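Local structure of synaptotagmin-1 (7AS6) at residues G27-F32 against K52-E57; R21-M26 against V78-Q83; K46-H51 against W58-K63. The protein is a membrane protein that binds lipids, represented here by its C2A domain, and helps maintain plasma membrane integrity during freezing and osmotic stress. All blocks are in the same frame, centred on the assembly; numbering follows the deposited sequence.

Contact 1. Residues G27-F32 against K52-E57; sequences GGADPF and KNLNPE. With CD (cadmium ion), chain B; EDO (1,2-ethanediol), chain G.
Ala-29 and Asp-30 receive the backbone of Lys-52 and Asn-53 where two loops meet at the metal-binding end of the C2 beta-sandwich. Asn-53 N donates to Ala-29 O (3.0 Å), and Lys-52 N donates to Asp-30 OD1 (2.7 Å), reaching it on the anti side and 26° out of the carboxylate plane. Since OD2 of the same carboxylate binds the cadmium ion, the Lys-52 amide acts as a second-shell group that helps fix the rotation of a metal ligand. The inner side is apolar and close. One branch of Leu-54, CD2, lies 3.7 Å from Ala-29 CB and also touches the backbone of Gly-28. The Pro-31 and Pro-56 rings cross obliquely, Pro-31 CG 3.6 Å from Pro-56 CG. Pro-31 also covers Asn-53 O, a buried carbonyl with no partner in the model. The outer side is looser. Lys-52 runs past Gly-27 toward solvent, its chain straight until a bend at chi4 (-44°) turns NZ. That ammonium stays 4.9 Å from Asp-30 OD1, and a water links the two side chains instead, donating to Asp-30 OD2 at 2.9 Å and accepting only weakly from Lys-52 NZ at 3.3 Å.

Contact 2. Residues R21-M26 against V78-Q83; sequences RKKDLM and VYDWEQ. With CD (cadmium ion), chain B.
Asp-24 and Glu-82 reach toward each other tip to tip, their carboxylate planes turned 82° apart, and Asp-24 OD1 comes within 2.9 Å of Glu-82 OE2. Two acidic oxygens so close would be expected to repel, but both bind the same cadmium ion, which sits between the loops and probably offsets their charge. Asp-24 grips the metal with both oxygens, OD2 at 2.4 Å and OD1 somewhat farther off, whereas Glu-82 offers OE2 alone, its chain bent at chi2 (-67°). Asp-80, from the end of strand 73-80, binds the ion with both OD1 (2.5 Å) and OD2. Trp-81 O binds the cadmium ion at 2.4 Å, and Asp-30 of the intervening chain completes the site. This cluster of acidic residues at the loop end of the sandwich corresponds to the calcium site of C2 domains and here holds cadmium; as in related C2 domains, Asp-24, Asp-30, Asp-80 and Glu-82 probably bind calcium there. Lys-23 flanks the cluster. Its chain, bent at chi2 and chi3, passes Asp-80 at a slant, with CD 3.6 Å from Asp-80 CB. The ammonium forms a salt bridge from above the carboxylate plane, Lys-23 NZ lying 3.2 Å from Asp-80 OD2. A water accepts from the same NZ and donates to the same OD2, while Glu-88 supplies a second charged partner for Lys-23 NZ.

Contact 3. Residues K46-H51 against W58-K63; sequences KTTVKH and WNEEFK. With EDO (1,2-ethanediol), chain H; EDO (1,2-ethanediol), chain G.
Segments 46-51 and 58-63 run nearly antiparallel, 170° apart, with Thr-47 and Glu-60 facing each other at a CA separation of 6.5 Å, and it is side chains that bridge them. The Glu-60 carboxylate clasps Thr-48: OE1 accepts the backbone N at 2.8 Å through its syn lone pair, and OE2 accepts from Thr-48 OG1 at a modelled distance so short that its exact value is doubtful. Trp-58 NE1 donates to Thr-48 O (2.9 Å) near the edge of the indole, while Thr-47 OG1 reaches the same oxygen from the opposite face of the carbonyl plane. The Thr-47 side chain crosses the indole at about a right angle, making a CH-pi contact in which CB stands 3.9 Å from the centroid of the five-membered ring. These bonds link the chain following edge strand 45-46 of one sheet of the C2 sandwich to edge strand 57-66 of the other, where Asn-59 and Glu-60 form a G1 beta bulge facing Val-14. Thr-47 CG2 meets the Phe-62 ring at its edge, 3.7 Å from CZ. Lys-50, its CD turned aside by chi2 (-68°), slides past Trp-58 in the opposite direction; its CE lies 3.4 Å from Trp-58 CD1. Its NZ remains 4.3 Å from Glu-60 OE2, and one water accepts from NZ while donating to both Glu-60 OE2 and Trp-58 O.

In the fold
Contacts 1 and 2 share the cadmium site at one end of the sandwich, where strands 31-37 and 73-80 are sheet neighbours: Asp-30 supplies a ligand from contact 1, and contact 2 supplies the rest. Contact 2 is almost wholly ionic, with metal bonds and a salt bridge between a loop and the end of strand 73-80; contact 1, beside it, mixes hydrogen bonds given by backbone amides with packing of Ala, Leu and Pro side chains. Contact 3 joins the two sheets, using aromatic rings and a hydrogen-bond network around the Glu-60 carboxylate. All three are partly buried, contacts 1 and 2 lying farther from the chain's centre. Lys-50 N probably bonds to Pro-31 O, while His-51 packs on Trp-81.

Contact 1. Residues G27-F32 against K52-E57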
loop_
_atom_site.group_PDB
_atom_site.type_symbol
_atom_site.label_atom_id
_atom_site.label_comp_id
_atom_site.label_asym_id
_atom_site.label_seq_id
_atom_site.Cartn_x
_atom_site.Cartn_y
_atom_site.Cartn_z
ATOM N N GLY A 27 -8.375 21.765 2.955
ATOM C CA GLY A 27 -7.163 21.025 3.220
ATOM C C GLY A 27 -6.898 19.874 2.280
ATOM O O GLY A 27 -5.841 19.238 2.393
ATOM N N GLY A 28 -7.808 19.584 1.356
ATOM C CA GLY A 28 -7.563 18.508 0.414
ATOM C C GLY A 28 -7.894 17.151 0.986
ATOM O O GLY A 28 -9.000 16.641 0.784
ATOM N N ALA A 29 -6.944 16.553 1.702
ATOM C CA ALA A 29 -7.162 15.244 2.299
ATOM C C ALA A 29 -6.120 15.021 3.378
ATOM O O ALA A 29 -5.146 15.765 3.494
ATOM C CB ALA A 29 -7.104 14.130 1.255
ATOM N N ASP A 30 -6.357 14.003 4.193
ATOM C CA ASP A 30 -5.429 13.599 5.243
ATOM C C ASP A 30 -5.156 12.125 5.030
ATOM O O ASP A 30 -5.766 11.275 5.690
ATOM C CB ASP A 30 -6.015 13.887 6.627
ATOM C CG ASP A 30 -6.501 15.322 6.764
ATOM O OD1 ASP A 30 -5.690 16.260 6.806
ATOM O OD2 ASP A 30 -7.713 15.548 6.842
ATOM N N PRO A 31 -4.263 11.778 4.100
ATOM C CA PRO A 31 -4.157 10.384 3.679
ATOM C C PRO A 31 -3.287 9.527 4.579
ATOM O O PRO A 31 -2.266 9.961 5.126
ATOM C CB PRO A 31 -3.543 10.482 2.277
ATOM C CG PRO A 31 -2.822 11.783 2.259
ATOM C CD PRO A 31 -3.664 12.690 3.103
ATOM N N PHE A 32 -3.731 8.279 4.713
ATOM C CA PHE A 32 -2.916 7.169 5.176
ATOM C C PHE A 32 -3.195 5.958 4.283
ATOM O O PHE A 32 -4.179 5.931 3.540
ATOM C CB PHE A 32 -3.203 6.871 6.649
ATOM C CG PHE A 32 -4.603 6.402 6.927
ATOM C CD1 PHE A 32 -5.648 7.316 7.076
ATOM C CD2 PHE A 32 -4.869 5.051 7.089
ATOM C CE1 PHE A 32 -6.928 6.877 7.361
ATOM C CE2 PHE A 32 -6.139 4.608 7.364
ATOM C CZ PHE A 32 -7.172 5.519 7.516
ATOM N N LYS A 52 -3.464 17.232 5.570
ATOM C CA LYS A 52 -3.657 18.277 4.578
ATOM C C LYS A 52 -2.590 18.204 3.480
ATOM O O LYS A 52 -1.805 19.125 3.263
ATOM C CB LYS A 52 -3.689 19.629 5.277
ATOM C CG LYS A 52 -4.962 19.778 6.168
ATOM C CD LYS A 52 -4.852 20.986 7.067
ATOM C CE LYS A 52 -6.072 21.121 7.952
ATOM N NZ LYS A 52 -7.313 20.882 7.185
ATOM N N ASN A 53 -2.608 17.090 2.752
ATOM C CA ASN A 53 -1.545 16.772 1.797
ATOM C C ASN A 53 -2.134 15.888 0.704
ATOM O O ASN A 53 -2.479 14.735 0.965
ATOM C CB ASN A 53 -0.397 16.063 2.520
ATOM C CG ASN A 53 0.929 16.165 1.781
ATOM O OD1 ASN A 53 0.955 16.326 0.562
ATOM N ND2 ASN A 53 2.042 16.060 2.520
ATOM N N LEU A 54 -2.242 16.402 -0.514
ATOM C CA LEU A 54 -2.643 15.569 -1.638
ATOM C C LEU A 54 -1.459 14.910 -2.329
ATOM O O LEU A 54 -1.667 14.091 -3.232
ATOM C CB LEU A 54 -3.421 16.395 -2.661
ATOM C CG LEU A 54 -4.661 17.115 -2.134
ATOM C CD1 LEU A 54 -5.276 17.919 -3.258
ATOM C CD2 LEU A 54 -5.672 16.141 -1.556
ATOM N N ASN A 55 -0.230 15.239 -1.928
ATOM C CA ASN A 55 0.979 14.578 -2.427
ATOM C C ASN A 55 1.818 14.065 -1.261
ATOM O O ASN A 55 2.981 14.439 -1.089
ATOM C CB ASN A 55 1.779 15.537 -3.301
ATOM C CG ASN A 55 0.979 16.013 -4.488
ATOM O OD1 ASN A 55 0.819 15.295 -5.478
ATOM N ND2 ASN A 55 0.425 17.208 -4.376
ATOM N N PRO A 56 1.247 13.199 -0.430
ATOM C CA PRO A 56 1.964 12.742 0.760
ATOM C C PRO A 56 3.235 11.991 0.400
ATOM O O PRO A 56 3.291 11.250 -0.582
ATOM C CB PRO A 56 0.956 11.816 1.432
ATOM C CG PRO A 56 0.149 11.311 0.286
ATOM C CD PRO A 56 0.003 12.447 -0.646
ATOM N N GLU A 57 4.249 12.181 1.235
ATOM C CA GLU A 57 5.502 11.442 1.189
ATOM C C GLU A 57 5.661 10.698 2.509
ATOM O O GLU A 57 5.802 11.335 3.558
ATOM C CB GLU A 57 6.654 12.409 0.971
ATOM C CG GLU A 57 7.959 11.731 0.782
ATOM C CD GLU A 57 8.446 11.875 -0.632
ATOM O OE1 GLU A 57 7.870 12.711 -1.371
ATOM O OE2 GLU A 57 9.398 11.158 -1.000
HETATM CD CD CD B . -9.727 14.348 6.175
HETATM C C1 EDO G . 5.002 15.015 5.496
HETATM O O1 EDO G . 5.928 13.908 5.613
HETATM C C2 EDO G . 5.083 15.652 4.111
HETATM O O2 EDO G . 4.720 14.679 3.120
HETATM O O HOH W 1 -7.628 18.104 5.398
#

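Contact 2. Residues R21-M26 against V78-Q83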
loop_
_atom_site.group_PDB
_atom_site.type_symbol
_atom_site.label_atom_id
_atom_site.label_comp_id
_atom_site.label_asym_id
_atom_site.label_seq_id
_atom_site.Cartn_x
_atom_site.Cartn_y
_atom_site.Cartn_z
ATOM N N ARG A 21 -7.137 13.135 -5.038
ATOM C CA ARG A 21 -8.296 14.001 -5.195
ATOM C C ARG A 21 -8.567 14.761 -3.913
ATOM O O ARG A 21 -8.364 14.249 -2.814
ATOM C CB ARG A 21 -9.541 13.189 -5.546
ATOM C CG ARG A 21 -9.412 12.359 -6.783
ATOM C CD ARG A 21 -10.767 11.910 -7.266
ATOM N NE ARG A 21 -11.675 13.038 -7.458
ATOM C CZ ARG A 21 -11.642 13.863 -8.501
ATOM N NH1 ARG A 21 -12.520 14.861 -8.584
ATOM N NH2 ARG A 21 -10.734 13.693 -9.459
ATOM N N LYS A 22 -9.076 15.979 -4.050
ATOM C CA LYS A 22 -9.588 16.664 -2.877
ATOM C C LYS A 22 -10.813 15.931 -2.353
ATOM O O LYS A 22 -11.671 15.493 -3.122
ATOM C CB LYS A 22 -9.934 18.109 -3.196
ATOM C CG LYS A 22 -8.781 18.905 -3.724
ATOM C CD LYS A 22 -9.049 20.381 -3.616
ATOM C CE LYS A 22 -8.293 21.116 -4.688
ATOM N NZ LYS A 22 -8.785 20.686 -6.021
ATOM N N LYS A 23 -10.874 15.779 -1.056
ATOM C CA LYS A 23 -11.963 15.094 -0.370
ATOM C C LYS A 23 -12.560 15.935 0.754
ATOM O O LYS A 23 -13.791 15.991 0.890
ATOM C CB LYS A 23 -11.457 13.738 0.174
ATOM C CG LYS A 23 -12.544 12.726 0.518
ATOM C CD LYS A 23 -12.532 12.356 2.010
ATOM C CE LYS A 23 -13.510 13.203 2.831
ATOM N NZ LYS A 23 -13.728 12.661 4.219
ATOM N N ASP A 24 -11.726 16.599 1.553
ATOM C CA ASP A 24 -12.187 17.464 2.627
ATOM C C ASP A 24 -12.646 18.811 2.081
ATOM O O ASP A 24 -12.193 19.270 1.025
ATOM C CB ASP A 24 -11.075 17.696 3.657
ATOM C CG ASP A 24 -10.705 16.438 4.426
ATOM O OD1 ASP A 24 -11.573 15.537 4.521
ATOM O OD2 ASP A 24 -9.549 16.354 4.936
ATOM N N LEU A 25 -13.542 19.455 2.838
ATOM C CA LEU A 25 -14.032 20.777 2.453
ATOM C C LEU A 25 -12.918 21.815 2.488
ATOM O O LEU A 25 -12.983 22.828 1.783
ATOM C CB LEU A 25 -15.183 21.206 3.363
ATOM C CG LEU A 25 -16.430 20.337 3.206
ATOM C CD1 LEU A 25 -17.423 20.632 4.309
ATOM C CD2 LEU A 25 -17.060 20.549 1.836
ATOM N N MET A 26 -11.905 21.596 3.313
ATOM C CA MET A 26 -10.693 22.385 3.200
ATOM C C MET A 26 -9.514 21.514 3.589
ATOM O O MET A 26 -9.642 20.625 4.433
ATOM C CB MET A 26 -10.757 23.639 4.064
ATOM C CG MET A 26 -11.559 23.489 5.330
ATOM S SD MET A 26 -12.360 25.061 5.741
ATOM C CE MET A 26 -10.999 26.197 5.425
ATOM N N VAL A 78 -5.847 3.606 0.003
ATOM C CA VAL A 78 -5.620 4.939 0.522
ATOM C C VAL A 78 -6.926 5.450 1.122
ATOM O O VAL A 78 -7.973 5.437 0.462
ATOM C CB VAL A 78 -5.098 5.872 -0.577
ATOM C CG1 VAL A 78 -4.795 7.234 0.014
ATOM C CG2 VAL A 78 -3.839 5.263 -1.233
ATOM N N TYR A 79 -6.875 5.841 2.392
ATOM C CA TYR A 79 -8.012 6.367 3.132
ATOM C C TYR A 79 -7.737 7.807 3.511
ATOM O O TYR A 79 -6.588 8.229 3.625
ATOM C CB TYR A 79 -8.265 5.591 4.430
ATOM C CG TYR A 79 -8.843 4.222 4.251
ATOM C CD1 TYR A 79 -10.195 4.006 4.420
ATOM C CD2 TYR A 79 -8.043 3.142 3.917
ATOM C CE1 TYR A 79 -10.741 2.755 4.264
ATOM C CE2 TYR A 79 -8.589 1.877 3.756
ATOM C CZ TYR A 79 -9.942 1.696 3.938
ATOM O OH TYR A 79 -10.513 0.450 3.784
ATOM N N ASP A 80 -8.807 8.551 3.735
ATOM C CA ASP A 80 -8.735 9.868 4.339
ATOM C C ASP A 80 -9.024 9.769 5.826
ATOM O O ASP A 80 -10.056 9.217 6.231
ATOM C CB ASP A 80 -9.755 10.821 3.724
ATOM C CG ASP A 80 -9.845 12.121 4.487
ATOM O OD1 ASP A 80 -8.950 12.955 4.264
ATOM O OD2 ASP A 80 -10.770 12.312 5.329
ATOM N N TRP A 81 -8.167 10.357 6.632
ATOM C CA TRP A 81 -8.442 10.414 8.063
ATOM C C TRP A 81 -9.373 11.569 8.414
ATOM O O TRP A 81 -9.278 12.659 7.856
ATOM C CB TRP A 81 -7.127 10.561 8.816
ATOM C CG TRP A 81 -7.229 10.866 10.286
ATOM C CD1 TRP A 81 -7.282 9.962 11.303
ATOM C CD2 TRP A 81 -7.176 12.158 10.901
ATOM N NE1 TRP A 81 -7.291 10.610 12.513
ATOM C CE2 TRP A 81 -7.209 11.961 12.293
ATOM C CE3 TRP A 81 -7.090 13.463 10.411
ATOM C CZ2 TRP A 81 -7.175 13.016 13.200
ATOM C CZ3 TRP A 81 -7.061 14.515 11.313
ATOM C CH2 TRP A 81 -7.110 14.287 12.691
ATOM N N GLU A 82 -10.280 11.330 9.354
ATOM C CA GLU A 82 -10.980 12.391 10.053
ATOM C C GLU A 82 -11.012 11.997 11.513
ATOM O O GLU A 82 -11.035 10.810 11.832
ATOM C CB GLU A 82 -12.422 12.596 9.546
ATOM C CG GLU A 82 -12.511 13.328 8.231
ATOM C CD GLU A 82 -12.056 14.758 8.361
ATOM O OE1 GLU A 82 -12.270 15.359 9.429
ATOM O OE2 GLU A 82 -11.492 15.296 7.395
ATOM N N GLN A 83 -11.030 12.980 12.410
ATOM C CA GLN A 83 -11.120 12.599 13.817
ATOM C C GLN A 83 -12.470 11.963 14.133
ATOM O O GLN A 83 -12.532 10.947 14.840
ATOM C CB GLN A 83 -10.857 13.790 14.731
ATOM C CG GLN A 83 -10.847 13.423 16.238
ATOM C CD GLN A 83 -9.740 12.435 16.662
ATOM O OE1 GLN A 83 -9.152 11.742 15.847
ATOM N NE2 GLN A 83 -9.470 12.377 17.968
HETATM CD CD CD B . -9.727 14.348 6.175
HETATM O O HOH W 2 -12.836 10.521 5.689
#

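Contact 3. Residues K46-H51 against W58-K63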
loop_
_atom_site.group_PDB
_atom_site.type_symbol
_atom_site.label_atom_id
_atom_site.label_comp_id
_atom_site.label_asym_id
_atom_site.label_seq_id
_atom_site.Cartn_x
_atom_site.Cartn_y
_atom_site.Cartn_z
ATOM N N LYS A 46 -0.803 -0.170 8.571
ATOM C CA LYS A 46 -1.077 1.126 7.984
ATOM C C LYS A 46 0.079 2.088 8.196
ATOM O O LYS A 46 0.856 1.971 9.148
ATOM C CB LYS A 46 -2.404 1.720 8.520
ATOM C CG LYS A 46 -2.464 2.015 9.998
ATOM C CD LYS A 46 -3.872 2.613 10.339
ATOM C CE LYS A 46 -3.923 3.267 11.733
ATOM N NZ LYS A 46 -5.208 4.035 11.977
ATOM N N THR A 47 0.188 3.036 7.271
ATOM C CA THR A 47 1.106 4.151 7.425
ATOM C C THR A 47 0.532 5.201 8.367
ATOM O O THR A 47 -0.635 5.153 8.777
ATOM C CB THR A 47 1.391 4.837 6.092
ATOM O OG1 THR A 47 0.249 5.624 5.739
ATOM C CG2 THR A 47 1.721 3.800 4.979
ATOM N N THR A 48 1.360 6.197 8.658
ATOM C CA THR A 48 0.896 7.341 9.403
ATOM C C THR A 48 -0.048 8.176 8.548
ATOM O O THR A 48 -0.110 8.039 7.320
ATOM C CB THR A 48 2.064 8.205 9.867
ATOM O OG1 THR A 48 2.838 8.612 8.726
ATOM C CG2 THR A 48 2.937 7.425 10.820
ATOM N N VAL A 49 -0.827 9.015 9.232
ATOM C CA VAL A 49 -1.695 9.998 8.594
ATOM C C VAL A 49 -0.855 11.206 8.224
ATOM O O VAL A 49 -0.147 11.747 9.076
ATOM C CB VAL A 49 -2.825 10.419 9.553
ATOM C CG1 VAL A 49 -3.589 11.630 8.985
ATOM C CG2 VAL A 49 -3.791 9.260 9.836
ATOM N N LYS A 50 -0.938 11.653 6.973
ATOM C CA LYS A 50 -0.322 12.920 6.576
ATOM C C LYS A 50 -1.410 13.988 6.442
ATOM O O LYS A 50 -2.270 13.886 5.569
ATOM C CB LYS A 50 0.428 12.789 5.252
ATOM C CG LYS A 50 1.556 11.777 5.251
ATOM C CD LYS A 50 2.718 12.205 6.133
ATOM C CE LYS A 50 3.801 11.118 6.020
ATOM N NZ LYS A 50 4.985 11.532 6.811
ATOM N N HIS A 51 -1.326 15.034 7.252
ATOM C CA HIS A 51 -2.380 16.025 7.336
ATOM C C HIS A 51 -2.306 16.988 6.172
ATOM O O HIS A 51 -1.224 17.502 5.842
ATOM C CB HIS A 51 -2.262 16.802 8.640
ATOM C CG HIS A 51 -2.398 15.946 9.847
ATOM N ND1 HIS A 51 -3.622 15.557 10.340
ATOM C CD2 HIS A 51 -1.469 15.352 10.627
ATOM C CE1 HIS A 51 -3.445 14.796 11.402
ATOM N NE2 HIS A 51 -2.147 14.647 11.587
ATOM N N TRP A 58 5.620 9.363 2.468
ATOM C CA TRP A 58 5.724 8.521 3.659
ATOM C C TRP A 58 7.103 7.886 3.812
ATOM O O TRP A 58 7.765 8.077 4.834
ATOM C CB TRP A 58 4.695 7.390 3.623
ATOM C CG TRP A 58 3.287 7.793 3.826
ATOM C CD1 TRP A 58 2.677 8.040 5.016
ATOM C CD2 TRP A 58 2.286 7.929 2.821
ATOM N NE1 TRP A 58 1.362 8.348 4.813
ATOM C CE2 TRP A 58 1.094 8.289 3.471
ATOM C CE3 TRP A 58 2.280 7.792 1.433
ATOM C CZ2 TRP A 58 -0.087 8.524 2.785
ATOM C CZ3 TRP A 58 1.108 8.021 0.751
ATOM C CH2 TRP A 58 -0.069 8.365 1.431
ATOM N N ASN A 59 7.525 7.100 2.823
ATOM C CA ASN A 59 8.745 6.295 2.906
ATOM C C ASN A 59 8.723 5.395 4.127
ATOM O O ASN A 59 9.693 5.286 4.877
ATOM C CB ASN A 59 9.981 7.169 2.908
ATOM C CG ASN A 59 10.231 7.748 1.568
ATOM O OD1 ASN A 59 10.150 7.044 0.562
ATOM N ND2 ASN A 59 10.462 9.046 1.520
ATOM N N GLU A 60 7.589 4.748 4.328
ATOM C CA GLU A 60 7.366 3.944 5.512
ATOM C C GLU A 60 7.431 2.482 5.115
ATOM O O GLU A 60 6.958 2.092 4.037
ATOM C CB GLU A 60 6.018 4.323 6.149
ATOM C CG GLU A 60 6.169 5.538 7.070
ATOM C CD GLU A 60 4.831 6.088 7.605
ATOM O OE1 GLU A 60 3.913 5.282 7.886
ATOM O OE2 GLU A 60 4.717 7.332 7.767
ATOM N N GLU A 61 8.042 1.679 5.966
ATOM C CA GLU A 61 8.430 0.334 5.584
ATOM C C GLU A 61 7.672 -0.684 6.417
ATOM O O GLU A 61 7.529 -0.518 7.629
ATOM C CB GLU A 61 9.942 0.128 5.761
ATOM C CG GLU A 61 10.742 0.337 4.491
ATOM C CD GLU A 61 11.755 -0.782 4.259
ATOM O OE1 GLU A 61 12.331 -1.274 5.262
ATOM O OE2 GLU A 61 11.964 -1.181 3.080
ATOM N N PHE A 62 7.218 -1.748 5.762
ATOM C CA PHE A 62 6.494 -2.843 6.392
ATOM C C PHE A 62 7.074 -4.182 5.937
ATOM O O PHE A 62 7.564 -4.298 4.813
ATOM C CB PHE A 62 5.027 -2.775 6.032
ATOM C CG PHE A 62 4.421 -1.436 6.286
ATOM C CD1 PHE A 62 3.922 -1.130 7.527
ATOM C CD2 PHE A 62 4.391 -0.475 5.290
ATOM C CE1 PHE A 62 3.373 0.105 7.781
ATOM C CE2 PHE A 62 3.860 0.751 5.528
ATOM C CZ PHE A 62 3.348 1.050 6.787
ATOM N N LYS A 63 6.990 -5.200 6.803
ATOM C CA LYS A 63 7.432 -6.558 6.485
ATOM C C LYS A 63 6.269 -7.543 6.584
ATOM O O LYS A 63 5.489 -7.501 7.543
ATOM C CB LYS A 63 8.544 -7.022 7.430
ATOM C CG LYS A 63 9.900 -6.382 7.215
ATOM C CD LYS A 63 10.675 -6.289 8.538
ATOM C CE LYS A 63 10.464 -7.527 9.409
ATOM N NZ LYS A 63 10.616 -7.219 10.864
HETATM C C1 EDO H . 5.514 1.378 10.291
HETATM O O1 EDO H . 6.844 0.869 10.133
HETATM C C2 EDO H . 5.321 2.549 9.330
HETATM O O2 EDO H . 4.104 3.253 9.649
HETATM C C1 EDO G . 5.002 15.015 5.496
HETATM O O1 EDO G . 5.928 13.908 5.613
HETATM C C2 EDO G . 5.083 15.652 4.111
HETATM O O2 EDO G . 4.720 14.679 3.120
HETATM O O HOH W 3 6.433 9.151 6.982
#